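Side-chain contacts in B-type Cna protein (Enterococcus faecium, PDB 6FWY), which is of unknown function but, as an LPXTG-anchored surface protein with a thioester domain, probably helps the bacterium attach covalently to host molecules: residues Tyr24-Met29 and Asn34-Ser39; Ile122-Pro127 and Lys139-Ile144. All blocks are in the same frame, centred on the assembly; numbering follows the deposited sequence.

From the N terminus, contact 1 closes first of the two: the chain turns back after residue 29, and residues 34-39 pair with 24-29 as a short beta hairpin. That loop is closed before contact 2 opens: the two lie in series, neither enclosing nor crossing the other. In contact 2 the chain leaves the short strand 122-123, enters helix 131-150 and brings residues 139-144 back against Ile122 and Trp124. Strand 122-123 pairs antiparallel with strand 26-29, so the sheet joins the contacts, whose centres are about 11 Å apart. Arg26 O lies 2.7 Å from Val123 N, a probable hydrogen bond. The two contacts and this strand pairing tie the hairpin to helix 131-150.

Contact 1: residues Tyr24-Met29 and Asn34-Ser39; sequences YIRVNM and NEWMIS
Val27 and Met37 fit together on one face of a beta hairpin made by strands 26-29 and 32-44, the face that carries Val27 and Glu35. The two side chains cross at about a right angle, and the valine branch CG2 fills the crook of the methionine, with Met37 CG against it at 3.6 Å. Met37 bends at chi2, which brings its methyl CE back alongside Val27 CB and within 3.9 Å of Met29 CG. Ile25 CD1 reaches the same methionine more loosely, at CB, while Trp111 and Tyr104 of helix 99-113 pack on Met37 and Ile25 respectively. The extended chain of Glu35 brings its carboxylate across the bent side chain of Met29, OE1 touching CG.

On the other face, the aliphatic part of Arg26 fits beside Trp36, with CD 3.7 Å from the indole CD1. The arginine chain then bends at chi3 (-72°), and its guanidinium stacks over the Asn34 amide with the planes 19° apart. Arg26 NH2 has its polar partner in Ser125 OG.

The backbones join at the hydrogen-bonded pair Val27-Glu35. Val27 N gives a 2.8 Å bond to Glu35 O, whereas the return bond from Glu35 N to Val27 O is more bent. Past Arg26 and Trp36 the backbones part, and a water bridges the gap, donating to Ile25 O and accepting from Met37 N. At the turn end, Asn28 OD1 takes the backbone N-H of Asn34 at 3.0 Å, the donor tilted 17° from the amide carbonyl plane.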
# COMPACT_ATOMS: atom_id res chain seq x y z
N TYR A 24 13.72 -25.34 1.16
CA TYR A 24 14.78 -25.58 0.17
C TYR A 24 16.17 -25.15 0.66
O TYR A 24 17.15 -25.29 -0.07
CB TYR A 24 14.45 -24.80 -1.09
CG TYR A 24 13.22 -25.30 -1.76
CD1 TYR A 24 11.97 -24.82 -1.39
CD2 TYR A 24 13.29 -26.28 -2.74
CE1 TYR A 24 10.82 -25.31 -1.98
CE2 TYR A 24 12.15 -26.75 -3.36
CZ TYR A 24 10.92 -26.24 -2.98
OH TYR A 24 9.81 -26.74 -3.59
N ILE A 25 16.22 -24.62 1.88
CA ILE A 25 17.41 -24.11 2.53
C ILE A 25 17.35 -24.51 3.99
O ILE A 25 16.34 -24.98 4.48
CB ILE A 25 17.55 -22.56 2.39
CG1 ILE A 25 16.41 -21.80 3.08
CG2 ILE A 25 17.63 -22.15 0.92
CD1 ILE A 25 16.61 -21.46 4.53
N ARG A 26 18.46 -24.30 4.69
CA ARG A 26 18.53 -24.43 6.14
C ARG A 26 19.20 -23.17 6.66
O ARG A 26 19.69 -22.37 5.87
CB ARG A 26 19.29 -25.70 6.54
CG ARG A 26 18.60 -26.97 6.08
CD ARG A 26 19.44 -28.20 6.19
NE ARG A 26 20.50 -28.23 5.18
CZ ARG A 26 21.55 -29.07 5.20
NH1 ARG A 26 21.67 -29.96 6.16
NH2 ARG A 26 22.45 -29.02 4.24
N VAL A 27 19.22 -23.00 7.98
CA VAL A 27 19.84 -21.83 8.59
C VAL A 27 20.67 -22.25 9.79
O VAL A 27 20.15 -22.94 10.70
CB VAL A 27 18.81 -20.78 9.05
CG1 VAL A 27 19.51 -19.56 9.63
CG2 VAL A 27 17.88 -20.37 7.92
N ASN A 28 21.94 -21.81 9.79
CA ASN A 28 22.77 -21.84 10.98
C ASN A 28 22.25 -20.81 11.98
O ASN A 28 22.49 -19.62 11.87
CB ASN A 28 24.25 -21.56 10.65
CG ASN A 28 24.87 -22.64 9.78
OD1 ASN A 28 24.57 -23.82 9.93
ND2 ASN A 28 25.73 -22.23 8.87
N MET A 29 21.49 -21.31 12.93
CA MET A 29 20.94 -20.51 14.00
C MET A 29 21.91 -20.57 15.14
O MET A 29 22.67 -21.53 15.23
CB MET A 29 19.58 -21.09 14.42
CG MET A 29 18.49 -20.77 13.41
SD MET A 29 18.15 -19.01 13.08
CE MET A 29 16.87 -18.62 14.29
N ASN A 34 22.43 -25.81 10.71
CA ASN A 34 21.65 -26.46 9.65
C ASN A 34 20.17 -26.71 10.05
O ASN A 34 19.56 -27.70 9.66
CB ASN A 34 22.32 -27.78 9.21
CG ASN A 34 23.65 -27.56 8.50
OD1 ASN A 34 23.80 -26.64 7.72
ND2 ASN A 34 24.65 -28.39 8.82
N GLU A 35 19.60 -25.78 10.81
CA GLU A 35 18.22 -25.88 11.27
C GLU A 35 17.26 -25.72 10.06
O GLU A 35 17.45 -24.84 9.22
CB GLU A 35 17.93 -24.81 12.31
CG GLU A 35 16.54 -24.87 12.90
CD GLU A 35 16.28 -23.83 13.97
OE1 GLU A 35 17.13 -23.66 14.89
OE2 GLU A 35 15.18 -23.21 13.93
N TRP A 36 16.26 -26.60 9.98
CA TRP A 36 15.27 -26.56 8.88
C TRP A 36 14.33 -25.37 9.09
O TRP A 36 14.04 -24.98 10.23
CB TRP A 36 14.45 -27.84 8.77
CG TRP A 36 15.19 -29.04 8.27
CD1 TRP A 36 16.56 -29.27 8.31
CD2 TRP A 36 14.62 -30.23 7.72
NE1 TRP A 36 16.85 -30.51 7.80
CE2 TRP A 36 15.69 -31.12 7.42
CE3 TRP A 36 13.31 -30.63 7.43
CZ2 TRP A 36 15.47 -32.38 6.85
CZ3 TRP A 36 13.10 -31.89 6.85
CH2 TRP A 36 14.19 -32.75 6.57
N MET A 37 13.90 -24.81 7.97
CA MET A 37 12.95 -23.70 7.97
C MET A 37 11.72 -24.09 7.16
O MET A 37 11.57 -23.72 5.99
CB MET A 37 13.62 -22.45 7.44
CG MET A 37 14.70 -21.89 8.35
SD MET A 37 14.03 -21.31 9.91
CE MET A 37 15.46 -21.11 10.91
N ILE A 38 10.85 -24.86 7.80
CA ILE A 38 9.64 -25.38 7.19
C ILE A 38 8.59 -24.24 7.20
O ILE A 38 8.73 -23.26 7.96
CB ILE A 38 9.08 -26.64 7.91
CG1 ILE A 38 8.36 -26.27 9.23
CG2 ILE A 38 10.17 -27.68 8.14
CD1 ILE A 38 7.86 -27.43 10.05
N SER A 39 7.57 -24.39 6.36
CA SER A 39 6.50 -23.41 6.29
C SER A 39 5.24 -23.97 5.66
O SER A 39 5.28 -24.93 4.86
CB SER A 39 6.94 -22.18 5.52
OG SER A 39 6.13 -21.07 5.87
O HOH W 1 14.32 -26.19 5.84

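Contact 2: residues Ile122-Pro127 and Lys139-Ile144; sequences IVWSHP and KAFEKI
Trp124 and Phe141 meet through different first torsions: Trp124 CG lies beside its backbone N (chi1 -64°), whereas Phe141 CG stands anti to its own (chi1 169°). Each ring is thereby carried into the gap between the two backbones, which are well apart; even the nearest pair of CA atoms, those of Trp124 and Lys139, are 10.9 Å from each other. The touch is made by the outer corner of the indole. Trp124 CH2 sits 3.8 Å from Phe141 CD2 and almost as near to CG, so it meets the phenyl ring close to where that ring joins its side chain. Seen from the indole, CD2 comes in at the edge, near the plane of the ring. The planes are 58° apart and the centroids of the phenyl and the six-membered indole ring 5.7 Å apart, an oblique aromatic pair.

Ile122 supplies the second bump. Its CD1 approaches Phe141 CZ at 4.3 Å, at the far end of the phenyl from the tryptophan touch. Its other branch lies over the tryptophan, with CG2 3.4 Å above the indole plane.

In the thioester domain this packing joins the end of the short strand 122-123 to helix 131-150. The chain bends sharply at Trp124, the centre of an inverse gamma turn closed by a weak hydrogen bond from Ser125 N to Val123 O. The contact involves no hydrogen bond between the segments. Leu108 and Val109 of helix 99-113 also pack on Phe141, so its ring touches that helix too, while Lys138 makes a cation-pi contact with the Trp124 indole.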
# COMPACT_ATOMS: atom_id res chain seq x y z
N ILE A 122 22.19 -18.27 6.10
CA ILE A 122 21.47 -19.18 5.22
C ILE A 122 22.40 -20.24 4.64
O ILE A 122 23.40 -19.90 4.05
CB ILE A 122 20.72 -18.44 4.09
CG1 ILE A 122 19.67 -17.49 4.68
CG2 ILE A 122 20.01 -19.44 3.18
CD1 ILE A 122 19.05 -16.52 3.69
N VAL A 123 22.05 -21.51 4.82
CA VAL A 123 22.71 -22.66 4.19
C VAL A 123 21.94 -23.05 2.91
O VAL A 123 20.78 -23.48 2.99
CB VAL A 123 22.83 -23.88 5.16
CG1 VAL A 123 23.49 -25.08 4.50
CG2 VAL A 123 23.63 -23.48 6.39
N TRP A 124 22.58 -22.91 1.76
CA TRP A 124 21.90 -23.04 0.46
C TRP A 124 21.88 -24.47 -0.01
O TRP A 124 22.41 -24.80 -1.08
CB TRP A 124 22.55 -22.11 -0.57
CG TRP A 124 22.37 -20.68 -0.20
CD1 TRP A 124 23.30 -19.86 0.40
CD2 TRP A 124 21.17 -19.90 -0.34
NE1 TRP A 124 22.75 -18.62 0.61
CE2 TRP A 124 21.45 -18.62 0.18
CE3 TRP A 124 19.89 -20.17 -0.86
CZ2 TRP A 124 20.50 -17.60 0.18
CZ3 TRP A 124 18.94 -19.16 -0.84
CH2 TRP A 124 19.25 -17.88 -0.32
N SER A 125 21.26 -25.33 0.79
CA SER A 125 21.12 -26.75 0.48
C SER A 125 20.17 -27.37 1.50
O SER A 125 20.04 -26.87 2.62
CB SER A 125 22.48 -27.49 0.51
OG SER A 125 23.01 -27.50 1.82
N HIS A 126 19.51 -28.44 1.08
CA HIS A 126 18.56 -29.18 1.91
C HIS A 126 18.56 -30.65 1.46
O HIS A 126 18.53 -30.93 0.25
CB HIS A 126 17.17 -28.56 1.76
CG HIS A 126 16.16 -29.07 2.76
ND1 HIS A 126 15.75 -28.33 3.84
CD2 HIS A 126 15.52 -30.25 2.84
CE1 HIS A 126 14.89 -29.04 4.55
NE2 HIS A 126 14.75 -30.22 3.97
N PRO A 127 18.57 -31.61 2.41
CA PRO A 127 18.68 -33.06 2.05
C PRO A 127 17.56 -33.66 1.17
O PRO A 127 17.76 -34.71 0.56
CB PRO A 127 18.73 -33.78 3.40
CG PRO A 127 18.24 -32.79 4.40
CD PRO A 127 18.58 -31.42 3.88
N LYS A 139 18.11 -17.78 -6.53
CA LYS A 139 17.98 -16.77 -7.58
C LYS A 139 16.72 -15.90 -7.36
O LYS A 139 16.81 -14.67 -7.38
CB LYS A 139 17.93 -17.47 -8.95
CG LYS A 139 18.10 -16.54 -10.15
CD LYS A 139 17.72 -17.22 -11.45
CE LYS A 139 17.65 -16.25 -12.61
NZ LYS A 139 18.70 -16.52 -13.62
N ALA A 140 15.58 -16.54 -7.12
CA ALA A 140 14.34 -15.82 -6.78
C ALA A 140 14.46 -14.96 -5.53
O ALA A 140 14.06 -13.79 -5.55
CB ALA A 140 13.17 -16.79 -6.64
N PHE A 141 15.01 -15.54 -4.46
CA PHE A 141 15.29 -14.81 -3.21
C PHE A 141 16.09 -13.53 -3.45
O PHE A 141 15.70 -12.45 -3.01
CB PHE A 141 16.07 -15.69 -2.20
CG PHE A 141 16.61 -14.93 -1.02
CD1 PHE A 141 15.80 -14.68 0.08
CD2 PHE A 141 17.89 -14.41 -1.03
CE1 PHE A 141 16.26 -13.94 1.15
CE2 PHE A 141 18.36 -13.65 0.04
CZ PHE A 141 17.56 -13.42 1.14
N GLU A 142 17.22 -13.66 -4.14
CA GLU A 142 18.11 -12.53 -4.40
C GLU A 142 17.46 -11.42 -5.21
O GLU A 142 17.69 -10.23 -4.97
CB GLU A 142 19.39 -13.00 -5.08
CG GLU A 142 20.27 -13.80 -4.14
CD GLU A 142 21.44 -14.49 -4.81
OE1 GLU A 142 21.65 -14.36 -6.05
OE2 GLU A 142 22.19 -15.17 -4.09
N LYS A 143 16.65 -11.80 -6.19
CA LYS A 143 15.88 -10.82 -6.95
C LYS A 143 14.93 -10.08 -6.01
O LYS A 143 14.95 -8.86 -5.96
CB LYS A 143 15.09 -11.50 -8.07
CG LYS A 143 14.43 -10.50 -9.02
CD LYS A 143 13.88 -11.17 -10.27
CE LYS A 143 12.61 -10.48 -10.81
NZ LYS A 143 12.91 -9.36 -11.73
N ILE A 144 14.12 -10.81 -5.26
CA ILE A 144 13.08 -10.20 -4.41
C ILE A 144 13.73 -9.36 -3.31
O ILE A 144 13.31 -8.23 -3.06
CB ILE A 144 12.11 -11.26 -3.82
CG1 ILE A 144 11.38 -12.02 -4.94
CG2 ILE A 144 11.07 -10.62 -2.90
CD1 ILE A 144 10.82 -13.37 -4.48